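PDB 1ZXU: protein LURP-one-related 15 from Arabidopsis thaliana, which is of unknown function but might be related to the phospholipid scramblase and tubby-like superfamily of membrane-tethered transcription factors. Local coordinates for residues R101-R106 against T110-L115; V79-D82 against T86-V89; L153-V158 against K184-V189; C144-K149 against Y197-S202. One frame throughout, in Å; residues are numbered along the deposited sequence.

Contact 1: residues R101-R106 against T110-L115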
# COMPACT_ATOMS: atom_id res chain seq x y z
N ARG A 101 8.07 11.78 1.73
CA ARG A 101 8.52 11.10 0.53
C ARG A 101 8.91 9.66 0.90
O ARG A 101 9.67 9.46 1.85
CB ARG A 101 9.73 11.81 0.02
CG ARG A 101 10.06 11.47 -1.34
CD ARG A 101 11.27 12.26 -1.70
NE ARG A 101 12.12 11.41 -2.51
CZ ARG A 101 12.01 11.28 -3.82
NH1 ARG A 101 11.10 11.97 -4.50
NH2 ARG A 101 12.85 10.47 -4.45
N TRP A 102 8.37 8.68 0.17
CA TRP A 102 8.67 7.22 0.43
C TRP A 102 9.08 6.62 -0.87
O TRP A 102 8.54 6.99 -1.93
CB TRP A 102 7.42 6.44 0.93
CG TRP A 102 6.87 6.92 2.25
CD1 TRP A 102 7.09 6.35 3.47
CD2 TRP A 102 6.08 8.10 2.48
NE1 TRP A 102 6.44 7.09 4.45
CE2 TRP A 102 5.80 8.15 3.86
CE3 TRP A 102 5.51 9.05 1.63
CZ2 TRP A 102 5.00 9.16 4.43
CZ3 TRP A 102 4.71 10.08 2.18
CH2 TRP A 102 4.47 10.11 3.59
N GLN A 103 10.05 5.70 -0.84
CA GLN A 103 10.26 4.86 -2.03
C GLN A 103 9.93 3.43 -1.65
O GLN A 103 10.11 3.03 -0.50
CB GLN A 103 11.69 4.93 -2.55
CG GLN A 103 11.97 6.33 -3.10
CD GLN A 103 13.22 6.44 -3.91
OE1 GLN A 103 14.28 5.96 -3.52
NE2 GLN A 103 13.10 7.11 -5.07
N VAL A 104 9.46 2.67 -2.63
CA VAL A 104 8.98 1.33 -2.35
C VAL A 104 9.73 0.48 -3.37
O VAL A 104 9.72 0.79 -4.59
CB VAL A 104 7.47 1.21 -2.61
CG1 VAL A 104 6.99 -0.21 -2.31
CG2 VAL A 104 6.68 2.13 -1.69
N PHE A 105 10.33 -0.58 -2.83
CA PHE A 105 11.25 -1.46 -3.58
C PHE A 105 10.71 -2.86 -3.61
O PHE A 105 10.00 -3.28 -2.70
CB PHE A 105 12.59 -1.54 -2.84
CG PHE A 105 13.25 -0.18 -2.70
CD1 PHE A 105 14.11 0.25 -3.70
CD2 PHE A 105 12.95 0.66 -1.64
CE1 PHE A 105 14.72 1.51 -3.67
CE2 PHE A 105 13.57 1.97 -1.59
CZ PHE A 105 14.47 2.36 -2.63
N ARG A 106 11.06 -3.58 -4.65
CA ARG A 106 10.78 -5.03 -4.74
C ARG A 106 11.42 -5.82 -3.61
O ARG A 106 12.61 -5.67 -3.33
CB ARG A 106 11.42 -5.61 -6.01
CG ARG A 106 11.08 -4.93 -7.27
CD ARG A 106 11.88 -5.56 -8.50
NE ARG A 106 11.46 -4.87 -9.71
CZ ARG A 106 10.38 -5.19 -10.42
NH1 ARG A 106 9.66 -6.26 -10.06
NH2 ARG A 106 10.03 -4.46 -11.50
N THR A 110 16.59 -2.34 -0.79
CA THR A 110 16.49 -0.88 -0.92
C THR A 110 17.45 -0.39 -2.04
O THR A 110 17.82 0.82 -2.10
CB THR A 110 16.75 -0.17 0.43
OG1 THR A 110 18.02 -0.60 0.99
CG2 THR A 110 15.59 -0.48 1.42
N ASP A 111 17.82 -1.30 -2.96
CA ASP A 111 18.67 -0.94 -4.08
C ASP A 111 17.86 -0.18 -5.12
O ASP A 111 16.72 -0.54 -5.44
CB ASP A 111 19.31 -2.17 -4.74
CG ASP A 111 20.25 -2.95 -3.80
OD1 ASP A 111 20.68 -2.42 -2.73
OD2 ASP A 111 20.56 -4.12 -4.15
N GLN A 112 18.46 0.85 -5.69
CA GLN A 112 17.76 1.71 -6.63
C GLN A 112 17.26 0.91 -7.82
O GLN A 112 16.23 1.23 -8.37
CB GLN A 112 18.65 2.91 -7.09
CG GLN A 112 18.65 4.08 -6.11
CD GLN A 112 17.28 4.72 -5.94
OE1 GLN A 112 16.70 5.24 -6.91
NE2 GLN A 112 16.74 4.70 -4.72
N ARG A 113 18.00 -0.14 -8.22
CA ARG A 113 17.56 -0.94 -9.36
C ARG A 113 16.23 -1.65 -9.03
O ARG A 113 15.54 -2.10 -9.96
CB ARG A 113 18.64 -1.95 -9.80
CG ARG A 113 18.85 -3.14 -8.89
CD ARG A 113 19.89 -4.05 -9.45
NE ARG A 113 20.13 -5.20 -8.59
CZ ARG A 113 21.06 -6.12 -8.85
NH1 ARG A 113 21.82 -5.99 -9.92
NH2 ARG A 113 21.24 -7.14 -8.04
N ASP A 114 15.93 -1.81 -7.74
CA ASP A 114 14.66 -2.51 -7.37
C ASP A 114 13.50 -1.56 -7.07
O ASP A 114 12.47 -1.96 -6.57
CB ASP A 114 14.90 -3.43 -6.18
CG ASP A 114 15.78 -4.59 -6.53
OD1 ASP A 114 15.58 -5.12 -7.65
OD2 ASP A 114 16.65 -4.94 -5.70
N LEU A 115 13.68 -0.30 -7.42
CA LEU A 115 12.64 0.70 -7.15
C LEU A 115 11.35 0.43 -7.97
O LEU A 115 11.39 0.34 -9.29
CB LEU A 115 13.26 2.08 -7.48
CG LEU A 115 12.30 3.23 -7.23
CD1 LEU A 115 11.91 3.42 -5.82
CD2 LEU A 115 12.80 4.56 -7.98
O HOH W 1 15.36 7.42 -6.90
O HOH W 2 12.66 -2.25 -10.33
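F105 and L115 face each other as an antiparallel, non-hydrogen-bonded pair, their CA atoms 4.4 Å apart, where a beta hairpin of the tubby-like barrel folds strand 101-106 back toward strand 115-120. Next to this pair the backbone is tied by R106 N, which donates to D114 O over 2.9 Å. The same oxygen lies 3.3 Å from F105 CA in a CA-H...O contact. A short 3-10 segment at Q112 and R113 brings the chain round, closed by the bond from D114 N to D111 O.

The connection is more than a bare turn, because it wraps the ring of F105. T110 CA sits over the centre of one face, 3.7 Å from the ring centroid and only 9° off its normal, a CH-pi contact. On the opposite face L115 CD1 lies toward the rim, and Q112 NE2 comes up to the edge in the plane of the ring. With chi1 at -60°, CG of F105 stands beside its own backbone N, a setting that places the ring between T110 and L115.

The amide of Q112 does double duty. Its NE2 donates to Q103 OE1 over 3.0 Å, and the two amide planes are only 19° apart. A water completes the pairing, accepting from Q103 NE2 and donating to Q112 OE1. Q103 NE2 also has T118 OG1 as a partner, while the carboxylate of D114 is held by S109. Beyond R106, a second water accepts from R106 NE at 2.9 Å and donates to both R113 O and L115 O.

Contact 2: residues V79-D82 against T86-V89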
# COMPACT_ATOMS: atom_id res chain seq x y z
N VAL A 79 8.67 -3.37 6.07
CA VAL A 79 8.51 -4.40 5.05
C VAL A 79 7.12 -5.05 5.12
O VAL A 79 6.54 -5.17 6.20
CB VAL A 79 9.64 -5.51 5.19
CG1 VAL A 79 9.51 -6.24 6.49
CG2 VAL A 79 9.61 -6.51 4.02
N LEU A 80 6.57 -5.40 3.97
CA LEU A 80 5.33 -6.20 3.85
C LEU A 80 5.76 -7.60 3.52
O LEU A 80 6.44 -7.80 2.50
CB LEU A 80 4.44 -5.66 2.71
CG LEU A 80 3.48 -4.62 3.23
CD1 LEU A 80 4.33 -3.37 3.55
CD2 LEU A 80 2.49 -4.36 2.14
N LEU A 81 5.43 -8.56 4.40
CA LEU A 81 5.77 -9.98 4.19
C LEU A 81 4.54 -10.72 3.80
O LEU A 81 3.46 -10.41 4.28
CB LEU A 81 6.30 -10.62 5.49
CG LEU A 81 7.40 -9.80 6.18
CD1 LEU A 81 7.75 -10.47 7.54
CD2 LEU A 81 8.61 -9.81 5.37
N ASP A 82 4.68 -11.71 2.94
CA ASP A 82 3.50 -12.58 2.73
C ASP A 82 3.32 -13.65 3.87
O ASP A 82 4.02 -13.61 4.88
CB ASP A 82 3.51 -13.19 1.33
CG ASP A 82 4.59 -14.25 1.15
OD1 ASP A 82 5.11 -14.80 2.14
OD2 ASP A 82 4.94 -14.49 -0.03
N THR A 86 7.94 -14.21 3.36
CA THR A 86 8.80 -13.69 2.27
C THR A 86 8.49 -12.21 2.06
O THR A 86 7.30 -11.86 1.93
CB THR A 86 8.53 -14.40 0.96
OG1 THR A 86 8.67 -15.83 1.12
CG2 THR A 86 9.54 -13.96 -0.11
N PRO A 87 9.52 -11.36 2.02
CA PRO A 87 9.28 -9.94 1.71
C PRO A 87 8.65 -9.73 0.37
O PRO A 87 9.14 -10.29 -0.64
CB PRO A 87 10.68 -9.32 1.73
CG PRO A 87 11.47 -10.26 2.72
CD PRO A 87 10.94 -11.61 2.36
N VAL A 88 7.61 -8.89 0.32
CA VAL A 88 6.95 -8.59 -0.92
C VAL A 88 7.45 -7.22 -1.43
O VAL A 88 7.83 -7.06 -2.62
CB VAL A 88 5.43 -8.54 -0.69
CG1 VAL A 88 4.68 -8.04 -1.96
CG2 VAL A 88 4.94 -9.96 -0.18
N VAL A 89 7.34 -6.23 -0.54
CA VAL A 89 7.97 -4.92 -0.82
C VAL A 89 8.60 -4.35 0.46
O VAL A 89 8.23 -4.72 1.58
CB VAL A 89 7.00 -3.83 -1.39
CG1 VAL A 89 6.46 -4.24 -2.81
CG2 VAL A 89 5.87 -3.56 -0.42
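D82 OD1 is gripped twice: T86 N donates to it over 3.1 Å, approaching from above the carboxylate plane, and S84 OG is hydrogen-bonded to it as well. CG of D82 lies between its own backbone N and carbonyl carbon (chi1 72°), which lays the carboxylate alongside the T86 side chain, both pointing the same way. In return D82 N donates to T86 O over 2.8 Å, and S84 OG also binds T86 OG1. With an alanine here, T86 N and S84 OG would probably lose their shared acceptor.

Further along, the hairpin of strands 77-81 and 87-92 illustrates a classic beta bulge: V88 and V89 both lie opposite L80. V88 N donates to L80 O over 2.7 Å, and L80 N to V89 O over 3.0 Å, so L80 is bonded through both its backbone polar groups despite the extra residue. One face of the sheet carries L81, whose CD2 rests 3.7 Å from P87 CA; the other carries L80 and V89, with L80 also reaching A201 and V205 of helix 197-211. V79 CG2 meets P87 CB at 3.8 Å. P87 sits opposite L81 in a non-hydrogen-bonded pair, so a residue without an N-H costs the ladder no bond there. Backbone bonds thus run on through the bulge, and the D82 carboxylate adds side-chain bonds only at the turn.

Contact 3: residues L153-V158 against K184-V189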
# COMPACT_ATOMS: atom_id res chain seq x y z
N LEU A 153 -8.65 9.91 8.46
CA LEU A 153 -9.42 9.97 9.70
C LEU A 153 -10.94 9.82 9.48
O LEU A 153 -11.63 9.27 10.35
CB LEU A 153 -9.06 11.22 10.52
CG LEU A 153 -7.64 11.27 11.12
CD1 LEU A 153 -7.30 12.66 11.66
CD2 LEU A 153 -7.40 10.20 12.15
N GLU A 154 -11.45 10.21 8.32
CA GLU A 154 -12.86 9.97 7.97
C GLU A 154 -13.13 8.58 7.35
O GLU A 154 -14.28 8.16 7.15
CB GLU A 154 -13.37 11.09 7.02
CG GLU A 154 -13.60 12.39 7.78
CD GLU A 154 -14.01 13.57 6.87
OE1 GLU A 154 -14.92 13.39 6.03
OE2 GLU A 154 -13.39 14.66 7.02
N ARG A 155 -12.05 7.83 7.09
CA ARG A 155 -12.16 6.51 6.44
C ARG A 155 -12.71 6.64 5.02
O ARG A 155 -13.47 5.75 4.56
CB ARG A 155 -12.93 5.44 7.27
CG ARG A 155 -12.48 5.22 8.72
CD ARG A 155 -10.94 5.29 8.84
NE ARG A 155 -10.44 4.80 10.13
CZ ARG A 155 -9.18 4.83 10.51
NH1 ARG A 155 -8.27 5.40 9.74
NH2 ARG A 155 -8.83 4.29 11.68
N SER A 156 -12.27 7.70 4.33
CA SER A 156 -12.80 7.97 2.99
C SER A 156 -11.78 8.01 1.87
O SER A 156 -12.12 8.47 0.74
CB SER A 156 -13.57 9.29 2.98
OG SER A 156 -12.75 10.39 3.32
N CYS A 157 -10.57 7.56 2.13
CA CYS A 157 -9.53 7.54 1.10
C CYS A 157 -9.95 6.79 -0.13
O CYS A 157 -10.59 5.74 -0.05
CB CYS A 157 -8.27 6.86 1.65
SG CYS A 157 -7.55 7.83 3.08
N VAL A 158 -9.60 7.36 -1.27
CA VAL A 158 -9.90 6.74 -2.57
C VAL A 158 -8.58 6.82 -3.34
O VAL A 158 -7.92 7.86 -3.34
CB VAL A 158 -10.98 7.52 -3.34
CG1 VAL A 158 -11.23 6.83 -4.63
CG2 VAL A 158 -12.30 7.56 -2.49
N LYS A 184 -9.12 -4.55 15.71
CA LYS A 184 -9.44 -4.32 14.27
C LYS A 184 -9.72 -2.84 14.04
O LYS A 184 -10.57 -2.26 14.72
CB LYS A 184 -10.65 -5.15 13.85
CG LYS A 184 -10.48 -6.67 14.04
CD LYS A 184 -11.82 -7.44 13.91
CE LYS A 184 -12.20 -7.76 12.45
NZ LYS A 184 -13.47 -8.57 12.30
N ASP A 185 -9.03 -2.20 13.08
CA ASP A 185 -9.35 -0.80 12.72
C ASP A 185 -10.76 -0.74 12.13
O ASP A 185 -11.26 -1.73 11.56
CB ASP A 185 -8.32 -0.21 11.67
CG ASP A 185 -6.99 0.26 12.37
OD1 ASP A 185 -6.86 0.02 13.66
OD2 ASP A 185 -6.14 0.87 11.69
N ASN A 186 -11.39 0.43 12.31
CA ASN A 186 -12.78 0.60 11.91
C ASN A 186 -12.96 0.91 10.42
O ASN A 186 -13.71 1.82 10.07
CB ASN A 186 -13.44 1.68 12.78
CG ASN A 186 -12.94 3.07 12.47
OD1 ASN A 186 -11.79 3.28 12.00
ND2 ASN A 186 -13.78 4.06 12.74
N PHE A 187 -12.24 0.21 9.55
CA PHE A 187 -12.47 0.42 8.14
C PHE A 187 -12.04 -0.79 7.36
O PHE A 187 -11.32 -1.67 7.87
CB PHE A 187 -11.67 1.62 7.68
CG PHE A 187 -10.17 1.38 7.63
CD1 PHE A 187 -9.56 0.85 6.48
CD2 PHE A 187 -9.36 1.73 8.71
CE1 PHE A 187 -8.15 0.64 6.44
CE2 PHE A 187 -7.98 1.55 8.68
CZ PHE A 187 -7.36 1.00 7.56
N SER A 188 -12.49 -0.84 6.10
CA SER A 188 -11.88 -1.78 5.16
C SER A 188 -11.55 -1.05 3.90
O SER A 188 -12.00 0.09 3.72
CB SER A 188 -12.78 -2.96 4.84
OG SER A 188 -13.97 -2.51 4.24
N VAL A 189 -10.67 -1.64 3.09
CA VAL A 189 -10.36 -1.01 1.82
C VAL A 189 -10.75 -2.04 0.72
O VAL A 189 -10.24 -3.13 0.70
CB VAL A 189 -8.87 -0.68 1.67
CG1 VAL A 189 -8.57 -0.11 0.27
CG2 VAL A 189 -8.45 0.38 2.67
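R155 NE donates to N186 OD1 over 2.8 Å at an N-H...O angle of 158°, with the oxygen lying in the guanidinium plane. NH2 of the same arginine adds a weak second bond to that oxygen at 3.1 Å, so one amide oxygen takes two N-H groups from a single edge of the guanidinium. The planes of the guanidinium and the N186 amide are turned 65° apart. A third group, the carboxylate of D185, adds only its charge: D185 OD2 is 4.4 Å from R155 NH2, well off the guanidinium plane, and its salt bridge goes to R44.

In the tubby-like barrel this joins the loop between strands 146-149 and 158-161 to strand 187-191, the last strand along the chain. R155 holds a left-handed backbone conformation in that loop, and its side chain bends at chi2 to run across F187. W152 takes part from the loop side, accepting from R155 NH1 through its backbone oxygen, forming a cation-pi contact with R155 and meeting the F187 ring edge-to-face.

Over one face of the guanidinium lies F187 CD2, 3.6 Å from R155 CZ, the two planes inclined at 52°. Closer to the backbone, R155 CG packs 3.8 Å from F187 CB.

Contact 4: residues C144-K149 against Y197-S202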
# COMPACT_ATOMS: atom_id res chain seq x y z
N CYS A 144 1.54 12.27 -12.02
CA CYS A 144 1.63 11.02 -11.24
C CYS A 144 0.91 9.90 -11.95
O CYS A 144 0.02 10.11 -12.81
CB CYS A 144 1.10 11.20 -9.83
SG CYS A 144 -0.48 11.92 -9.86
N ASP A 145 1.26 8.66 -11.59
CA ASP A 145 0.60 7.47 -12.10
C ASP A 145 -0.64 7.04 -11.31
O ASP A 145 -1.57 6.44 -11.86
CB ASP A 145 1.60 6.33 -12.13
CG ASP A 145 2.76 6.66 -13.08
OD1 ASP A 145 2.50 6.73 -14.31
OD2 ASP A 145 3.88 6.94 -12.60
N PHE A 146 -0.63 7.34 -10.02
CA PHE A 146 -1.84 7.15 -9.17
C PHE A 146 -1.91 8.31 -8.20
O PHE A 146 -0.86 8.91 -7.82
CB PHE A 146 -1.76 5.83 -8.36
CG PHE A 146 -1.63 4.59 -9.22
CD1 PHE A 146 -2.78 3.90 -9.60
CD2 PHE A 146 -0.38 4.16 -9.68
CE1 PHE A 146 -2.68 2.73 -10.41
CE2 PHE A 146 -0.27 3.00 -10.48
CZ PHE A 146 -1.41 2.30 -10.85
N ARG A 147 -3.11 8.56 -7.68
CA ARG A 147 -3.25 9.56 -6.63
C ARG A 147 -4.18 9.03 -5.54
O ARG A 147 -5.10 8.25 -5.81
CB ARG A 147 -3.76 10.90 -7.14
CG ARG A 147 -4.90 10.84 -8.09
CD ARG A 147 -5.16 12.26 -8.64
NE ARG A 147 -4.54 12.45 -9.95
CZ ARG A 147 -5.08 12.02 -11.09
NH1 ARG A 147 -6.25 11.37 -11.06
NH2 ARG A 147 -4.46 12.24 -12.24
N VAL A 148 -3.96 9.47 -4.31
CA VAL A 148 -4.90 9.15 -3.24
C VAL A 148 -5.54 10.46 -2.75
O VAL A 148 -4.84 11.43 -2.46
CB VAL A 148 -4.14 8.50 -2.04
CG1 VAL A 148 -5.14 8.05 -0.97
CG2 VAL A 148 -3.23 7.30 -2.52
N LYS A 149 -6.87 10.46 -2.70
CA LYS A 149 -7.64 11.61 -2.20
C LYS A 149 -8.49 11.16 -1.02
O LYS A 149 -8.50 9.98 -0.67
CB LYS A 149 -8.54 12.10 -3.31
CG LYS A 149 -7.79 12.47 -4.57
CD LYS A 149 -8.76 13.17 -5.60
CE LYS A 149 -7.96 13.87 -6.69
NZ LYS A 149 -8.76 14.19 -7.93
N TYR A 197 -3.19 -5.78 -5.33
CA TYR A 197 -3.55 -5.51 -3.92
C TYR A 197 -2.30 -5.35 -3.02
O TYR A 197 -2.41 -4.84 -1.88
CB TYR A 197 -4.60 -6.53 -3.38
CG TYR A 197 -4.11 -7.96 -3.11
CD1 TYR A 197 -3.34 -8.25 -1.97
CD2 TYR A 197 -4.48 -8.99 -4.00
CE1 TYR A 197 -2.93 -9.57 -1.70
CE2 TYR A 197 -4.08 -10.31 -3.73
CZ TYR A 197 -3.29 -10.56 -2.58
OH TYR A 197 -2.86 -11.87 -2.29
N ALA A 198 -1.14 -5.77 -3.50
CA ALA A 198 0.10 -5.50 -2.72
C ALA A 198 0.41 -4.02 -2.86
O ALA A 198 0.78 -3.34 -1.91
CB ALA A 198 1.28 -6.35 -3.17
N PHE A 199 0.22 -3.52 -4.06
CA PHE A 199 0.40 -2.06 -4.26
C PHE A 199 -0.57 -1.28 -3.33
O PHE A 199 -0.15 -0.40 -2.57
CB PHE A 199 0.10 -1.78 -5.73
CG PHE A 199 -0.01 -0.30 -6.04
CD1 PHE A 199 1.03 0.60 -5.68
CD2 PHE A 199 -1.18 0.21 -6.62
CE1 PHE A 199 0.95 1.96 -5.95
CE2 PHE A 199 -1.26 1.55 -6.93
CZ PHE A 199 -0.23 2.46 -6.56
N ILE A 200 -1.86 -1.61 -3.34
CA ILE A 200 -2.77 -0.91 -2.46
C ILE A 200 -2.43 -1.06 -0.94
O ILE A 200 -2.47 -0.08 -0.18
CB ILE A 200 -4.22 -1.33 -2.73
CG1 ILE A 200 -4.56 -1.11 -4.23
CG2 ILE A 200 -5.12 -0.56 -1.72
CD1 ILE A 200 -4.44 0.35 -4.70
N ALA A 201 -2.00 -2.25 -0.55
CA ALA A 201 -1.61 -2.51 0.85
C ALA A 201 -0.42 -1.60 1.16
O ALA A 201 -0.40 -1.03 2.23
CB ALA A 201 -1.18 -3.98 1.04
N SER A 202 0.52 -1.41 0.22
CA SER A 202 1.61 -0.51 0.58
C SER A 202 1.16 0.94 0.81
O SER A 202 1.72 1.68 1.66
CB SER A 202 2.73 -0.58 -0.49
OG SER A 202 2.34 0.16 -1.63
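F146 and F199 form a buried edge-to-face aromatic pair between the wall of the barrel and the helix running through it. Their ring centroids are 4.7 Å apart and the planes are inclined at 52°, a tilted version of the T-shape. The F199 ring supplies the edge, with CE2 placed over the centre of the F146 ring, 3.6 Å above its plane. CZ of F199 lies nearer the root of the ring, 3.6 Å from F146 CD2. The face of F146 is thus met by two neighbouring carbons.

Here the pair exemplifies the tubby-like fold, in which antiparallel strands close round a central helix: F146 begins strand 146-149 and points inward, while F199 reaches outward from the first turn of helix 197-211. F199 holds CG anti to its backbone N (chi1 170°), which carries the ring away from the helix and across to the strand. Trimming the F146 ring to a leucine is likely to deprive the edge of F199 of the flat face it meets and to cost the strand its aromatic link to the helix.

On the strand side D145 and F146 both face V133, a classic beta bulge, and V27 also touches F146. On the helix side Y117 meets the F199 ring in a further edge-to-face pair, and its OH is hydrogen-bonded to S202 OG. That serine hydroxyl donates in turn to F199 O over 2.7 Å, meeting a lone pair of that oxygen within the plane of the carbonyl.

How the contacts relate
From the N terminus, contact 2 comes first, closing a three-residue turn between strands 77-81 and 87-92. Contact 1 follows, closing the turn after strand 101-106, which lies beside 87-92 in the sheet; the two touch where V104 and F105 pack on V89. Contact 4 then opens at 144-149 and closes at the helix, with 47 residues between its segments. Contact 3 is nested inside that loop, joined to contact 4 by a probable hydrogen bond of K149 N with V158 O, and none cross. Contacts 1 and 3 lie on opposite sides of the chain's centre, as do 2 and 3. Helix 197-211 draws the rest together: A201 touches L80, A198 touches V88 and I200 packs on V189.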